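Local coordinates for protein peroxisomal acyl-coenzyme A oxidase 1 (Arabidopsis thaliana, PDB 1W07) that oxidises long- and medium-chain acyl-CoAs to 2-trans-enoyl-CoAs in the peroxisome, using FAD and passing the electrons to molecular oxygen to give hydrogen peroxide, at residues B[131-137]-B[183-189]; B[174-180]-B[237-242]. The protein carries 1 engineered substitution. All coordinates share one frame. Numbering follows the deposited sequence.

Contact 1: residues B[131-137]-B[183-189]. With FAD (flavin-adenine dinucleotide), chain I.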
loop_
_atom_site.group_PDB
_atom_site.type_symbol
_atom_site.label_atom_id
_atom_site.label_comp_id
_atom_site.label_asym_id
_atom_site.label_seq_id
_atom_site.Cartn_x
_atom_site.Cartn_y
_atom_site.Cartn_z
ATOM N N ILE B 131 25.196 16.173 -24.255
ATOM C CA ILE B 131 23.832 15.811 -24.621
ATOM C C ILE B 131 23.245 15.066 -23.417
ATOM O O ILE B 131 23.985 14.516 -22.599
ATOM C CB ILE B 131 23.768 14.882 -25.847
ATOM C CG1 ILE B 131 24.421 13.543 -25.518
ATOM C CG2 ILE B 131 24.456 15.541 -27.034
ATOM C CD1 ILE B 131 24.162 12.477 -26.557
ATOM N N ILE B 132 21.923 15.072 -23.305
ATOM C CA ILE B 132 21.237 14.393 -22.215
ATOM C C ILE B 132 20.211 13.471 -22.859
ATOM O O ILE B 132 19.325 13.917 -23.592
ATOM C CB ILE B 132 20.548 15.412 -21.257
ATOM C CG1 ILE B 132 21.613 16.252 -20.552
ATOM C CG2 ILE B 132 19.717 14.681 -20.210
ATOM C CD1 ILE B 132 21.052 17.361 -19.683
ATOM N N GLY B 133 20.343 12.175 -22.595
ATOM C CA GLY B 133 19.440 11.217 -23.203
ATOM C C GLY B 133 18.517 10.486 -22.256
ATOM O O GLY B 133 18.737 10.452 -21.042
ATOM N N CYS B 134 17.474 9.898 -22.830
ATOM C CA CYS B 134 16.490 9.148 -22.067
ATOM C C CYS B 134 16.186 7.868 -22.842
ATOM O O CYS B 134 16.616 7.722 -23.984
ATOM C CB CYS B 134 15.219 9.980 -21.879
ATOM S SG CYS B 134 14.459 10.607 -23.400
ATOM N N TYR B 135 15.453 6.952 -22.212
ATOM C CA TYR B 135 15.093 5.661 -22.803
ATOM C C TYR B 135 13.618 5.701 -23.204
ATOM O O TYR B 135 12.743 5.484 -22.368
ATOM C CB TYR B 135 15.318 4.558 -21.761
ATOM C CG TYR B 135 15.337 3.155 -22.303
ATOM C CD1 TYR B 135 16.473 2.648 -22.932
ATOM C CD2 TYR B 135 14.211 2.330 -22.204
ATOM C CE1 TYR B 135 16.487 1.361 -23.447
ATOM C CE2 TYR B 135 14.226 1.041 -22.721
ATOM C CZ TYR B 135 15.367 0.568 -23.344
ATOM O OH TYR B 135 15.374 -0.695 -23.890
ATOM N N ALA B 136 13.341 5.960 -24.481
ATOM C CA ALA B 136 11.963 6.058 -24.946
ATOM C C ALA B 136 11.449 4.784 -25.606
ATOM O O ALA B 136 11.495 4.625 -26.830
ATOM C CB ALA B 136 11.812 7.245 -25.889
ATOM N N GLN B 137 10.958 3.871 -24.780
ATOM C CA GLN B 137 10.446 2.624 -25.311
ATOM C C GLN B 137 8.927 2.557 -25.146
ATOM O O GLN B 137 8.189 2.509 -26.124
ATOM C CB GLN B 137 11.143 1.457 -24.596
ATOM C CG GLN B 137 10.614 0.071 -24.927
ATOM C CD GLN B 137 11.460 -1.029 -24.305
ATOM O OE1 GLN B 137 12.597 -1.257 -24.714
ATOM N NE2 GLN B 137 10.916 -1.700 -23.295
ATOM N N SER B 183 15.848 15.879 -21.461
ATOM C CA SER B 183 16.591 15.238 -22.528
ATOM C C SER B 183 16.585 15.972 -23.853
ATOM O O SER B 183 15.555 16.487 -24.299
ATOM C CB SER B 183 16.102 13.808 -22.735
ATOM O OG SER B 183 16.477 12.988 -21.638
ATOM N N THR B 184 17.756 16.028 -24.476
ATOM C CA THR B 184 17.899 16.673 -25.776
ATOM C C THR B 184 17.892 15.577 -26.835
ATOM O O THR B 184 17.547 15.822 -27.987
ATOM C CB THR B 184 19.231 17.456 -25.895
ATOM O OG1 THR B 184 20.342 16.560 -25.739
ATOM C CG2 THR B 184 19.305 18.545 -24.839
ATOM N N HIS B 185 18.265 14.367 -26.416
ATOM C CA HIS B 185 18.330 13.209 -27.297
ATOM C C HIS B 185 17.681 12.003 -26.618
ATOM O O HIS B 185 17.390 12.018 -25.416
ATOM C CB HIS B 185 19.794 12.845 -27.627
ATOM C CG HIS B 185 20.512 13.858 -28.466
ATOM N ND1 HIS B 185 20.841 15.114 -28.006
ATOM C CD2 HIS B 185 20.950 13.801 -29.748
ATOM C CE1 HIS B 185 21.444 15.789 -28.969
ATOM N NE2 HIS B 185 21.522 15.014 -30.036
ATOM N N ALA B 186 17.475 10.947 -27.390
ATOM C CA ALA B 186 16.890 9.750 -26.821
ATOM C C ALA B 186 17.043 8.526 -27.690
ATOM O O ALA B 186 17.138 8.619 -28.915
ATOM C CB ALA B 186 15.416 9.978 -26.541
ATOM N N VAL B 187 17.092 7.371 -27.046
ATOM C CA VAL B 187 17.139 6.139 -27.802
ATOM C C VAL B 187 15.670 5.748 -27.974
ATOM O O VAL B 187 14.996 5.395 -26.998
ATOM C CB VAL B 187 17.890 5.027 -27.052
ATOM C CG1 VAL B 187 17.707 3.698 -27.781
ATOM C CG2 VAL B 187 19.364 5.369 -26.978
ATOM N N VAL B 188 15.166 5.855 -29.201
ATOM C CA VAL B 188 13.772 5.511 -29.478
ATOM C C VAL B 188 13.624 4.104 -30.063
ATOM O O VAL B 188 14.384 3.707 -30.947
ATOM C CB VAL B 188 13.131 6.519 -30.465
ATOM C CG1 VAL B 188 11.658 6.127 -30.748
ATOM C CG2 VAL B 188 13.253 7.947 -29.902
ATOM N N TYR B 189 12.651 3.350 -29.553
ATOM C CA TYR B 189 12.407 1.999 -30.039
ATOM C C TYR B 189 11.150 1.974 -30.909
ATOM O O TYR B 189 10.090 2.462 -30.517
ATOM C CB TYR B 189 12.304 1.005 -28.867
ATOM C CG TYR B 189 13.641 0.779 -28.190
ATOM C CD1 TYR B 189 14.105 1.660 -27.213
ATOM C CD2 TYR B 189 14.489 -0.257 -28.597
ATOM C CE1 TYR B 189 15.379 1.520 -26.660
ATOM C CE2 TYR B 189 15.771 -0.398 -28.055
ATOM C CZ TYR B 189 16.211 0.495 -27.090
ATOM O OH TYR B 189 17.491 0.403 -26.595
HETATM P PA FAD I . 0.466 -4.036 -18.420
HETATM O O1A FAD I . 1.579 -4.912 -18.846
HETATM O O2A FAD I . -0.462 -3.536 -19.457
HETATM O O5B FAD I . -0.363 -4.799 -17.272
HETATM C C5B FAD I . -1.563 -4.240 -16.733
HETATM C C4B FAD I . -2.337 -5.311 -15.957
HETATM O O4B FAD I . -2.595 -6.398 -16.864
HETATM C C3B FAD I . -1.492 -5.883 -14.815
HETATM O O3B FAD I . -2.349 -6.399 -13.794
HETATM C C2B FAD I . -0.741 -7.017 -15.510
HETATM O O2B FAD I . -0.427 -8.050 -14.573
HETATM C C1B FAD I . -1.836 -7.543 -16.442
HETATM N N9A FAD I . -1.252 -8.258 -17.601
HETATM C C8A FAD I . -0.683 -7.696 -18.669
HETATM N N7A FAD I . -0.268 -8.647 -19.506
HETATM C C5A FAD I . -0.568 -9.824 -18.969
HETATM C C6A FAD I . -0.395 -11.140 -19.378
HETATM N N6A FAD I . 0.265 -11.435 -20.493
HETATM N N1A FAD I . -0.883 -12.165 -18.558
HETATM C C2A FAD I . -1.520 -11.848 -17.353
HETATM N N3A FAD I . -1.655 -10.585 -16.993
HETATM C C4A FAD I . -1.202 -9.577 -17.758
HETATM N N1 FAD I . 9.304 3.062 -19.911
HETATM C C2 FAD I . 10.356 3.462 -20.745
HETATM O O2 FAD I . 10.416 3.049 -21.901
HETATM N N3 FAD I . 11.326 4.346 -20.247
HETATM C C4 FAD I . 11.237 4.824 -18.934
HETATM O O4 FAD I . 12.114 5.573 -18.499
HETATM C C4X FAD I . 10.175 4.439 -18.122
HETATM N N5 FAD I . 10.027 4.971 -16.832
HETATM C C5X FAD I . 8.955 4.605 -16.015
HETATM C C6 FAD I . 8.766 5.230 -14.787
HETATM C C7 FAD I . 7.638 4.950 -14.025
HETATM C C7M FAD I . 7.459 5.670 -12.688
HETATM C C8 FAD I . 6.692 4.031 -14.491
HETATM C C8M FAD I . 5.441 3.704 -13.672
HETATM C C9 FAD I . 6.891 3.401 -15.714
HETATM C C9A FAD I . 8.016 3.678 -16.485
HETATM N N10 FAD I . 8.193 3.105 -17.751
HETATM C C10 FAD I . 9.217 3.555 -18.602
HETATM C "C1'" FAD I . 7.239 2.095 -18.273
HETATM C "C2'" FAD I . 7.510 0.734 -17.624
HETATM O "O2'" FAD I . 8.880 0.370 -17.807
HETATM C "C3'" FAD I . 6.613 -0.399 -18.133
HETATM O "O3'" FAD I . 6.767 -0.531 -19.549
HETATM C "C4'" FAD I . 5.133 -0.169 -17.819
HETATM O "O4'" FAD I . 4.962 0.492 -16.563
HETATM C "C5'" FAD I . 4.413 -1.517 -17.796
HETATM O "O5'" FAD I . 3.073 -1.357 -17.331
HETATM P P FAD I . 1.827 -1.565 -18.322
HETATM O O1P FAD I . 1.008 -0.336 -18.245
HETATM O O2P FAD I . 2.335 -2.003 -19.641
HETATM O O3P FAD I . 1.051 -2.777 -17.610
#
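Two parallel strands can share their backbone groups with a cofactor, and 131-137 beside 183-189 is a clear instance. Where the segments first meet, Ile132 O accepts from both Thr184 N (2.8 Å) and His185 N (3.0 Å), while Ile132 N reaches Thr184 OG1 (3.3 Å), a hydroxyl that also pairs with His185 ND1 (2.7 Å). A weak bond from Cys134 N to His185 O (3.3 Å) follows. The ladder then becomes regular: Val187 N to Cys134 O (3.1 Å), Ala136 N to Val187 O (3.1 Å) and Tyr189 N to Ala136 O (3.2 Å). Because alternate backbone groups of a strand face opposite edges, Tyr135 O is left for FAD N3 (2.8 Å) and Gln137 N for FAD O2 (3.0 Å). Tyr135 OH donates to Gln137 OE1 (3.0 Å), whereas Ser183 OG and Tyr189 OH are satisfied outside the segments, by Gly178 O and Gln113 OE1. Gly133 N bonds to His102, Lys173 NZ serves Gln137 O and Tyr189 O, and Ala186 and Val188 pair with strand 197-207. The Tyr135 and Tyr189 rings meet obliquely, CE1 to CE1 at 3.4 Å. Such backbone recognition of the flavin pyrimidine belongs to the FAD site in the β-domain of the acyl-CoA dehydrogenase and oxidase fold.

Contact 2: residues B[174-180]-B[237-242]. With FAD (flavin-adenine dinucleotide), chain I.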
loop_
_atom_site.group_PDB
_atom_site.type_symbol
_atom_site.label_atom_id
_atom_site.label_comp_id
_atom_site.label_asym_id
_atom_site.label_seq_id
_atom_site.Cartn_x
_atom_site.Cartn_y
_atom_site.Cartn_z
ATOM N N TRP B 174 5.273 7.214 -23.793
ATOM C CA TRP B 174 4.649 7.640 -22.547
ATOM C C TRP B 174 5.330 6.943 -21.368
ATOM O O TRP B 174 5.411 5.715 -21.343
ATOM C CB TRP B 174 3.158 7.265 -22.626
ATOM C CG TRP B 174 2.268 7.871 -21.576
ATOM C CD1 TRP B 174 2.075 7.420 -20.296
ATOM C CD2 TRP B 174 1.497 9.065 -21.700
ATOM N NE1 TRP B 174 1.238 8.268 -19.627
ATOM C CE2 TRP B 174 0.862 9.285 -20.464
ATOM C CE3 TRP B 174 1.284 9.981 -22.745
ATOM C CZ2 TRP B 174 0.022 10.385 -20.234
ATOM C CZ3 TRP B 174 0.456 11.071 -22.523
ATOM C CH2 TRP B 174 -0.169 11.265 -21.267
ATOM N N TRP B 175 5.815 7.760 -20.432
ATOM C CA TRP B 175 6.521 7.365 -19.199
ATOM C C TRP B 175 8.029 7.616 -19.117
ATOM O O TRP B 175 8.568 7.766 -18.015
ATOM C CB TRP B 175 6.263 5.882 -18.827
ATOM C CG TRP B 175 4.987 5.697 -18.061
ATOM C CD1 TRP B 175 3.858 5.065 -18.479
ATOM C CD2 TRP B 175 4.668 6.292 -16.792
ATOM N NE1 TRP B 175 2.843 5.239 -17.555
ATOM C CE2 TRP B 175 3.315 5.992 -16.513
ATOM C CE3 TRP B 175 5.395 7.058 -15.871
ATOM C CZ2 TRP B 175 2.672 6.433 -15.355
ATOM C CZ3 TRP B 175 4.756 7.500 -14.712
ATOM C CH2 TRP B 175 3.406 7.186 -14.468
ATOM N N PRO B 176 8.744 7.664 -20.262
ATOM C CA PRO B 176 10.188 7.885 -20.203
ATOM C C PRO B 176 10.691 8.976 -19.247
ATOM O O PRO B 176 10.367 10.153 -19.401
ATOM C CB PRO B 176 10.545 8.149 -21.658
ATOM C CG PRO B 176 9.634 7.158 -22.369
ATOM C CD PRO B 176 8.312 7.447 -21.659
ATOM N N GLY B 177 11.480 8.571 -18.254
ATOM C CA GLY B 177 12.031 9.525 -17.302
ATOM C C GLY B 177 13.047 10.427 -17.993
ATOM O O GLY B 177 13.844 9.944 -18.797
ATOM N N GLY B 178 13.002 11.726 -17.692
ATOM C CA GLY B 178 13.930 12.686 -18.274
ATOM C C GLY B 178 13.555 13.170 -19.663
ATOM O O GLY B 178 14.221 14.028 -20.256
ATOM N N LEU B 179 12.475 12.609 -20.190
ATOM C CA LEU B 179 11.984 12.968 -21.510
ATOM C C LEU B 179 11.114 14.215 -21.472
ATOM O O LEU B 179 11.134 15.026 -22.393
ATOM C CB LEU B 179 11.160 11.812 -22.073
ATOM C CG LEU B 179 10.346 12.049 -23.351
ATOM C CD1 LEU B 179 11.288 12.309 -24.534
ATOM C CD2 LEU B 179 9.441 10.827 -23.591
ATOM N N GLY B 180 10.345 14.358 -20.398
ATOM C CA GLY B 180 9.431 15.481 -20.278
ATOM C C GLY B 180 9.938 16.882 -20.566
ATOM O O GLY B 180 9.296 17.634 -21.300
ATOM N N MET B 237 10.832 13.878 -11.154
ATOM C CA MET B 237 11.203 13.270 -12.427
ATOM C C MET B 237 10.261 13.767 -13.509
ATOM O O MET B 237 9.045 13.829 -13.308
ATOM C CB MET B 237 11.108 11.739 -12.341
ATOM C CG MET B 237 11.430 10.963 -13.639
ATOM S SD MET B 237 13.213 10.912 -14.026
ATOM C CE MET B 237 13.823 9.663 -12.866
ATOM N N ASP B 238 10.823 14.138 -14.654
ATOM C CA ASP B 238 9.997 14.595 -15.758
ATOM C C ASP B 238 9.672 13.441 -16.699
ATOM O O ASP B 238 10.285 13.307 -17.761
ATOM C CB ASP B 238 10.688 15.726 -16.538
ATOM C CG ASP B 238 12.089 15.362 -16.976
ATOM O OD1 ASP B 238 12.442 15.671 -18.135
ATOM O OD2 ASP B 238 12.851 14.784 -16.165
ATOM N N ASN B 239 8.722 12.596 -16.295
ATOM C CA ASN B 239 8.307 11.483 -17.145
ATOM C C ASN B 239 7.483 12.115 -18.249
ATOM O O ASN B 239 6.603 12.946 -17.989
ATOM C CB ASN B 239 7.476 10.462 -16.357
ATOM C CG ASN B 239 8.291 9.761 -15.290
ATOM O OD1 ASN B 239 8.251 10.135 -14.122
ATOM N ND2 ASN B 239 9.065 8.757 -15.699
ATOM N N GLY B 240 7.762 11.753 -19.492
ATOM C CA GLY B 240 7.029 12.420 -20.540
ATOM C C GLY B 240 6.421 11.616 -21.649
ATOM O O GLY B 240 6.402 10.385 -21.637
ATOM N N PHE B 241 5.874 12.344 -22.608
ATOM C CA PHE B 241 5.286 11.707 -23.765
ATOM C C PHE B 241 6.066 12.243 -24.954
ATOM O O PHE B 241 6.777 13.243 -24.838
ATOM C CB PHE B 241 3.792 12.028 -23.854
ATOM C CG PHE B 241 3.485 13.490 -23.918
ATOM C CD1 PHE B 241 3.609 14.194 -25.113
ATOM C CD2 PHE B 241 3.045 14.163 -22.780
ATOM C CE1 PHE B 241 3.290 15.563 -25.171
ATOM C CE2 PHE B 241 2.728 15.515 -22.826
ATOM C CZ PHE B 241 2.853 16.219 -24.036
ATOM N N LEU B 242 5.956 11.571 -26.088
ATOM C CA LEU B 242 6.693 11.991 -27.274
ATOM C C LEU B 242 6.038 11.438 -28.520
ATOM O O LEU B 242 5.769 10.242 -28.606
ATOM C CB LEU B 242 8.138 11.491 -27.195
ATOM C CG LEU B 242 9.054 11.661 -28.422
ATOM C CD1 LEU B 242 9.186 13.129 -28.776
ATOM C CD2 LEU B 242 10.420 11.071 -28.112
HETATM P PA FAD I . 0.466 -4.036 -18.420
HETATM O O1A FAD I . 1.579 -4.912 -18.846
HETATM O O2A FAD I . -0.462 -3.536 -19.457
HETATM O O5B FAD I . -0.363 -4.799 -17.272
HETATM C C5B FAD I . -1.563 -4.240 -16.733
HETATM C C4B FAD I . -2.337 -5.311 -15.957
HETATM O O4B FAD I . -2.595 -6.398 -16.864
HETATM C C3B FAD I . -1.492 -5.883 -14.815
HETATM O O3B FAD I . -2.349 -6.399 -13.794
HETATM C C2B FAD I . -0.741 -7.017 -15.510
HETATM O O2B FAD I . -0.427 -8.050 -14.573
HETATM C C1B FAD I . -1.836 -7.543 -16.442
HETATM N N9A FAD I . -1.252 -8.258 -17.601
HETATM C C8A FAD I . -0.683 -7.696 -18.669
HETATM N N7A FAD I . -0.268 -8.647 -19.506
HETATM C C5A FAD I . -0.568 -9.824 -18.969
HETATM C C6A FAD I . -0.395 -11.140 -19.378
HETATM N N6A FAD I . 0.265 -11.435 -20.493
HETATM N N1A FAD I . -0.883 -12.165 -18.558
HETATM C C2A FAD I . -1.520 -11.848 -17.353
HETATM N N3A FAD I . -1.655 -10.585 -16.993
HETATM C C4A FAD I . -1.202 -9.577 -17.758
HETATM N N1 FAD I . 9.304 3.062 -19.911
HETATM C C2 FAD I . 10.356 3.462 -20.745
HETATM O O2 FAD I . 10.416 3.049 -21.901
HETATM N N3 FAD I . 11.326 4.346 -20.247
HETATM C C4 FAD I . 11.237 4.824 -18.934
HETATM O O4 FAD I . 12.114 5.573 -18.499
HETATM C C4X FAD I . 10.175 4.439 -18.122
HETATM N N5 FAD I . 10.027 4.971 -16.832
HETATM C C5X FAD I . 8.955 4.605 -16.015
HETATM C C6 FAD I . 8.766 5.230 -14.787
HETATM C C7 FAD I . 7.638 4.950 -14.025
HETATM C C7M FAD I . 7.459 5.670 -12.688
HETATM C C8 FAD I . 6.692 4.031 -14.491
HETATM C C8M FAD I . 5.441 3.704 -13.672
HETATM C C9 FAD I . 6.891 3.401 -15.714
HETATM C C9A FAD I . 8.016 3.678 -16.485
HETATM N N10 FAD I . 8.193 3.105 -17.751
HETATM C C10 FAD I . 9.217 3.555 -18.602
HETATM C "C1'" FAD I . 7.239 2.095 -18.273
HETATM C "C2'" FAD I . 7.510 0.734 -17.624
HETATM O "O2'" FAD I . 8.880 0.370 -17.807
HETATM C "C3'" FAD I . 6.613 -0.399 -18.133
HETATM O "O3'" FAD I . 6.767 -0.531 -19.549
HETATM C "C4'" FAD I . 5.133 -0.169 -17.819
HETATM O "O4'" FAD I . 4.962 0.492 -16.563
HETATM C "C5'" FAD I . 4.413 -1.517 -17.796
HETATM O "O5'" FAD I . 3.073 -1.357 -17.331
HETATM P P FAD I . 1.827 -1.565 -18.322
HETATM O O1P FAD I . 1.008 -0.336 -18.245
HETATM O O2P FAD I . 2.335 -2.003 -19.641
HETATM O O3P FAD I . 1.051 -2.777 -17.610
#
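A loop that leaves a sheet can stay bonded to its neighbour while turning toward a cofactor. Segment 174-180 begins as a strand: Trp174 faces Phe241 in an antiparallel non-hydrogen-bonded pair, its CE3 3.4 Å from Phe241 CB, the two ring planes only 20° apart but so offset that they hardly overlap. Trp175 N then donates to Gly240 O (2.9 Å), and Trp175 O receives a short bond from Asn239 ND2 (2.6 Å); its indole lays one face over the flavin near FAD C8. Pro176 O accepts from Gly240 N (3.1 Å), so Gly240 is held by both its N and its O. At Gly177 the backbone N donates to FAD O4 (3.1 Å), while its CA lies 3.7 Å from Met237 SD. Gly178, whose positive phi favours glycine, gives a weak bond from its N to Asp238 O (3.1 Å). Leu179 brings CD1 within 3.9 Å of Leu242 CD2. Gly180 N closes the series on Asp238 O (2.8 Å), where a side chain on Gly180 would clash. This is the flavin-facing loop of the FAD pocket in the β-domain of the acyl-CoA dehydrogenase and oxidase fold. It lies against the start of strand 240-244, between 173-174 and 220-224 in a small antiparallel sheet, and the residues leading into it; Met237 and Asp238 touch helix 98-113, Pro176 and Leu179 strand 133-136, and Phe630 of the second subunit meets Trp174 and Phe241 edge-to-face.

Both contacts belong to the middle, β-rich domain, their centres 10 Å apart, and their segments alternate along the chain: 131-137, 174-180, 183-189, 237-242. Contact 1 is part of the mixed sheet containing strands 133-136 and 185-194, and contact 2 adjoins the small antiparallel sheet of 173-174, 240-244 and 220-224; the loop 174-180 runs from the smaller sheet toward strand 185-194 of the larger. They touch directly, with a probable hydrogen bond from Ser183 N to Gly178 O (2.7 Å) and Pro176 CG packed 3.6 Å from Ala136 CA. Together they illustrate how backbone from a sheet edge and from a neighbouring loop converges on one flavin ring, in a site to which Gln330 and Arg310 of the second subunit also contribute hydrogen bonds.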